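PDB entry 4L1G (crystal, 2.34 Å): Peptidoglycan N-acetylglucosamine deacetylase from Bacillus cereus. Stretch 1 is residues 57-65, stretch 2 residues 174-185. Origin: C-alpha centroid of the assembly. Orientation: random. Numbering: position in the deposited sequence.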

# COMPACT_ATOMS: atom_id res chain seq x y z
N SER A 57 -10.86 -7.34 16.77
CA SER A 57 -12.18 -7.89 16.47
C SER A 57 -12.71 -7.43 15.11
O SER A 57 -13.62 -8.05 14.55
CB SER A 57 -13.18 -7.56 17.58
OG SER A 57 -13.18 -6.18 17.88
N TRP A 58 -12.14 -6.36 14.57
CA TRP A 58 -12.55 -5.83 13.28
C TRP A 58 -12.19 -6.74 12.10
O TRP A 58 -12.82 -6.66 11.04
CB TRP A 58 -11.99 -4.43 13.05
CG TRP A 58 -12.64 -3.38 13.91
CD1 TRP A 58 -13.70 -3.55 14.75
CD2 TRP A 58 -12.25 -2.01 14.03
NE1 TRP A 58 -14.01 -2.37 15.37
CE2 TRP A 58 -13.13 -1.41 14.95
CE3 TRP A 58 -11.25 -1.23 13.45
CZ2 TRP A 58 -13.04 -0.06 15.31
CZ3 TRP A 58 -11.16 0.11 13.80
CH2 TRP A 58 -12.05 0.68 14.72
N VAL A 59 -11.19 -7.60 12.27
CA VAL A 59 -10.80 -8.52 11.19
C VAL A 59 -11.82 -9.66 11.05
O VAL A 59 -11.88 -10.33 10.02
CB VAL A 59 -9.37 -9.10 11.37
CG1 VAL A 59 -8.36 -7.99 11.63
CG2 VAL A 59 -9.33 -10.15 12.48
N GLU A 60 -12.62 -9.86 12.09
CA GLU A 60 -13.64 -10.90 12.09
C GLU A 60 -14.98 -10.37 11.60
O GLU A 60 -15.84 -11.14 11.16
CB GLU A 60 -13.82 -11.48 13.49
CG GLU A 60 -12.60 -12.22 14.03
CD GLU A 60 -12.85 -12.85 15.39
OE1 GLU A 60 -12.10 -13.77 15.76
OE2 GLU A 60 -13.80 -12.43 16.08
N LYS A 61 -15.15 -9.06 11.66
CA LYS A 61 -16.45 -8.45 11.35
C LYS A 61 -16.47 -7.74 10.00
O LYS A 61 -17.50 -7.68 9.34
CB LYS A 61 -16.85 -7.48 12.47
CG LYS A 61 -18.28 -6.99 12.40
CD LYS A 61 -18.67 -6.25 13.67
CE LYS A 61 -20.06 -5.63 13.57
NZ LYS A 61 -21.12 -6.66 13.36
N TYR A 62 -15.32 -7.20 9.59
CA TYR A 62 -15.25 -6.42 8.36
C TYR A 62 -14.15 -6.90 7.42
O TYR A 62 -13.33 -7.74 7.78
CB TYR A 62 -15.02 -4.94 8.70
CG TYR A 62 -16.00 -4.38 9.69
CD1 TYR A 62 -17.31 -4.09 9.32
CD2 TYR A 62 -15.63 -4.13 11.01
CE1 TYR A 62 -18.22 -3.57 10.22
CE2 TYR A 62 -16.53 -3.62 11.92
CZ TYR A 62 -17.82 -3.34 11.52
OH TYR A 62 -18.72 -2.82 12.43
N ALA A 63 -14.15 -6.36 6.20
CA ALA A 63 -13.07 -6.61 5.25
C ALA A 63 -11.86 -5.80 5.69
O ALA A 63 -11.68 -4.66 5.25
CB ALA A 63 -13.50 -6.24 3.84
N TYR A 64 -11.04 -6.39 6.55
CA TYR A 64 -10.01 -5.65 7.26
C TYR A 64 -8.91 -6.61 7.72
O TYR A 64 -9.19 -7.62 8.37
CB TYR A 64 -10.65 -4.95 8.46
CG TYR A 64 -9.77 -4.01 9.24
CD1 TYR A 64 -9.33 -2.82 8.69
CD2 TYR A 64 -9.41 -4.29 10.55
CE1 TYR A 64 -8.53 -1.94 9.40
CE2 TYR A 64 -8.61 -3.43 11.28
CZ TYR A 64 -8.18 -2.25 10.70
OH TYR A 64 -7.39 -1.38 11.42
N ALA A 65 -7.66 -6.30 7.39
CA ALA A 65 -6.54 -7.16 7.77
C ALA A 65 -5.23 -6.40 7.93
O ALA A 65 -5.05 -5.32 7.37
CB ALA A 65 -6.38 -8.30 6.76
N GLU A 174 -5.35 5.29 10.73
CA GLU A 174 -6.49 5.72 11.52
C GLU A 174 -7.81 5.48 10.79
O GLU A 174 -8.05 6.06 9.73
CB GLU A 174 -6.37 7.20 11.88
CG GLU A 174 -5.14 7.54 12.71
CD GLU A 174 -5.38 7.40 14.20
OE1 GLU A 174 -6.45 6.87 14.59
OE2 GLU A 174 -4.50 7.82 14.98
N ILE A 175 -8.67 4.65 11.37
CA ILE A 175 -9.99 4.38 10.80
C ILE A 175 -11.03 4.17 11.91
O ILE A 175 -10.72 3.63 12.97
CB ILE A 175 -9.95 3.15 9.85
CG1 ILE A 175 -11.22 3.07 9.00
CG2 ILE A 175 -9.72 1.86 10.61
CD1 ILE A 175 -11.14 3.85 7.71
N LEU A 176 -12.25 4.64 11.67
CA LEU A 176 -13.35 4.43 12.63
C LEU A 176 -14.19 3.24 12.20
O LEU A 176 -14.16 2.84 11.03
CB LEU A 176 -14.22 5.68 12.72
CG LEU A 176 -13.55 6.96 13.22
CD1 LEU A 176 -14.56 8.10 13.32
CD2 LEU A 176 -12.87 6.73 14.56
N GLU A 177 -14.93 2.66 13.14
CA GLU A 177 -15.70 1.45 12.84
C GLU A 177 -16.78 1.67 11.78
O GLU A 177 -16.96 0.84 10.89
CB GLU A 177 -16.32 0.86 14.11
CG GLU A 177 -17.03 -0.47 13.87
CD GLU A 177 -17.46 -1.16 15.15
OE1 GLU A 177 -17.02 -0.75 16.24
OE2 GLU A 177 -18.25 -2.13 15.06
N ASN A 178 -17.50 2.79 11.88
CA ASN A 178 -18.54 3.11 10.91
C ASN A 178 -17.97 3.36 9.52
O ASN A 178 -18.61 3.07 8.51
CB ASN A 178 -19.37 4.31 11.37
CG ASN A 178 -20.33 3.95 12.48
OD1 ASN A 178 -20.77 2.80 12.60
ND2 ASN A 178 -20.67 4.93 13.31
N GLN A 179 -16.76 3.90 9.48
CA GLN A 179 -16.06 4.11 8.22
C GLN A 179 -15.70 2.76 7.62
O GLN A 179 -15.84 2.55 6.41
CB GLN A 179 -14.80 4.94 8.45
CG GLN A 179 -15.07 6.35 8.96
CD GLN A 179 -13.80 7.07 9.37
OE1 GLN A 179 -12.76 6.44 9.58
NE2 GLN A 179 -13.87 8.39 9.48
N LEU A 180 -15.23 1.86 8.47
CA LEU A 180 -14.86 0.52 8.04
C LEU A 180 -16.10 -0.27 7.63
O LEU A 180 -16.07 -1.05 6.68
CB LEU A 180 -14.12 -0.20 9.18
CG LEU A 180 -13.57 -1.60 8.92
CD1 LEU A 180 -12.73 -1.64 7.66
CD2 LEU A 180 -12.76 -2.05 10.13
N LYS A 181 -17.20 -0.03 8.34
CA LYS A 181 -18.47 -0.69 8.04
C LYS A 181 -18.99 -0.27 6.67
O LYS A 181 -19.44 -1.11 5.89
CB LYS A 181 -19.50 -0.37 9.13
CG LYS A 181 -20.89 -0.91 8.85
CD LYS A 181 -21.81 -0.67 10.04
CE LYS A 181 -23.26 -0.98 9.72
NZ LYS A 181 -23.85 -0.04 8.72
N TRP A 182 -18.93 1.03 6.38
CA TRP A 182 -19.35 1.54 5.08
C TRP A 182 -18.50 0.97 3.95
O TRP A 182 -19.02 0.56 2.92
CB TRP A 182 -19.28 3.07 5.07
CG TRP A 182 -19.68 3.68 3.75
CD1 TRP A 182 -20.95 3.91 3.31
CD2 TRP A 182 -18.80 4.13 2.71
NE1 TRP A 182 -20.92 4.48 2.05
CE2 TRP A 182 -19.61 4.63 1.67
CE3 TRP A 182 -17.41 4.16 2.56
CZ2 TRP A 182 -19.08 5.15 0.49
CZ3 TRP A 182 -16.88 4.68 1.39
CH2 TRP A 182 -17.72 5.16 0.37
N ALA A 183 -17.18 0.93 4.16
CA ALA A 183 -16.26 0.41 3.16
C ALA A 183 -16.53 -1.06 2.84
O ALA A 183 -16.51 -1.47 1.68
CB ALA A 183 -14.82 0.59 3.61
N THR A 184 -16.78 -1.85 3.88
CA THR A 184 -17.13 -3.25 3.72
C THR A 184 -18.41 -3.40 2.90
O THR A 184 -18.48 -4.23 1.99
CB THR A 184 -17.31 -3.95 5.08
OG1 THR A 184 -16.12 -3.77 5.87
CG2 THR A 184 -17.56 -5.44 4.89
N GLU A 185 -19.41 -2.59 3.23
CA GLU A 185 -20.69 -2.63 2.52
C GLU A 185 -20.54 -2.21 1.06
O GLU A 185 -21.29 -2.65 0.20
CB GLU A 185 -21.72 -1.74 3.22
CG GLU A 185 -22.16 -2.25 4.58
CD GLU A 185 -23.03 -1.27 5.33
OE1 GLU A 185 -23.56 -1.64 6.40
OE2 GLU A 185 -23.19 -0.12 4.85

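Stretch 1 leaves a weakly bonded helical segment, passes through a short loop and enters a strand, and along the way it packs against the helix of stretch 2 that starts at Glu177. The two helical axes run in roughly the same direction, 25° apart, but come no closer than 11.4 Å. That spacing leaves room for large side chains, and the two stretches bury 558 Å² between them, with Tyr62, Leu180 and Trp58 the residues most covered.

Ser57 makes no contact across the interface. Trp58 is the first residue to do so: its CA-to-CB bond points toward stretch 2, and chi1 of -71° (m) lays the indole along the start of the opposing helix. The ring edge meets backbone at Ile175, where CZ3 of Trp58 lies 3.6 Å from O of Ile175, near the ring plane. The same CZ3 is 3.9 Å from CG2 of Ile175, and CE3 of Trp58 is 3.7 Å from CD2 of Leu180, so the indole has apolar neighbours from both the loop and the helix. Near its nitrogen the surroundings are polar, with NE1 of Trp58 3.5 Å from OE1 of Glu177; this is proximity without an assigned hydrogen bond.

Val59 and Glu60 do not reach stretch 2, and Lys61 only grazes it, its CE lying 4.2 Å from OE2 of Glu177. Tyr62 then becomes the largest contributor from stretch 1, with 105 Å² covered. It touches residues from Glu177 to Thr184, about two turns of the helix, with CB of Tyr62 3.3 Å from OG1 of Thr184 at one end and its hydroxyl at the Glu177 carboxylate at the other. At the base, CB of Tyr62 lies 3.6 Å from CG of Leu180. Further out, one face of the ring is covered by the backbone N of Lys181, and CE1 of Tyr62 approaches CB of Lys181 to 3.6 Å. At the tip, OH of Tyr62 donates a hydrogen bond to OE2 of Glu177 at 2.8 Å. The Glu177 side chain is extended, with chi1 and chi2 both t, and its carboxylate thus meets the phenol with one oxygen while the other lies near the indole nitrogen of Trp58.

At Ala63 the contact shifts to backbone. The CA atoms of Ala63 and Thr184 are 5.5 Å apart, close enough for N of Ala63 to donate to OG1 of Thr184 at 3.3 Å, with an N-H...acceptor angle of 155°. The distance is long, but the angle is favourable. OG1 of Thr184 in turn donates to O of Leu180 at 2.8 Å, so the hydroxyl links the loop to the helix backbone one turn earlier.

Tyr64, in the strand, again points toward stretch 2. CD2 of Leu180 sits 3.9 Å from the centroid of the Tyr64 ring and 22° off its normal, a CH-pi contact over the face. Since this methyl also packs against Trp58, Leu180 bridges the two aromatic residues. CG2 of Ile175 adds a looser contact, 4.2 Å from CE1 of Tyr64. The contact ends with Tyr64; Ala65 is out of reach of stretch 2.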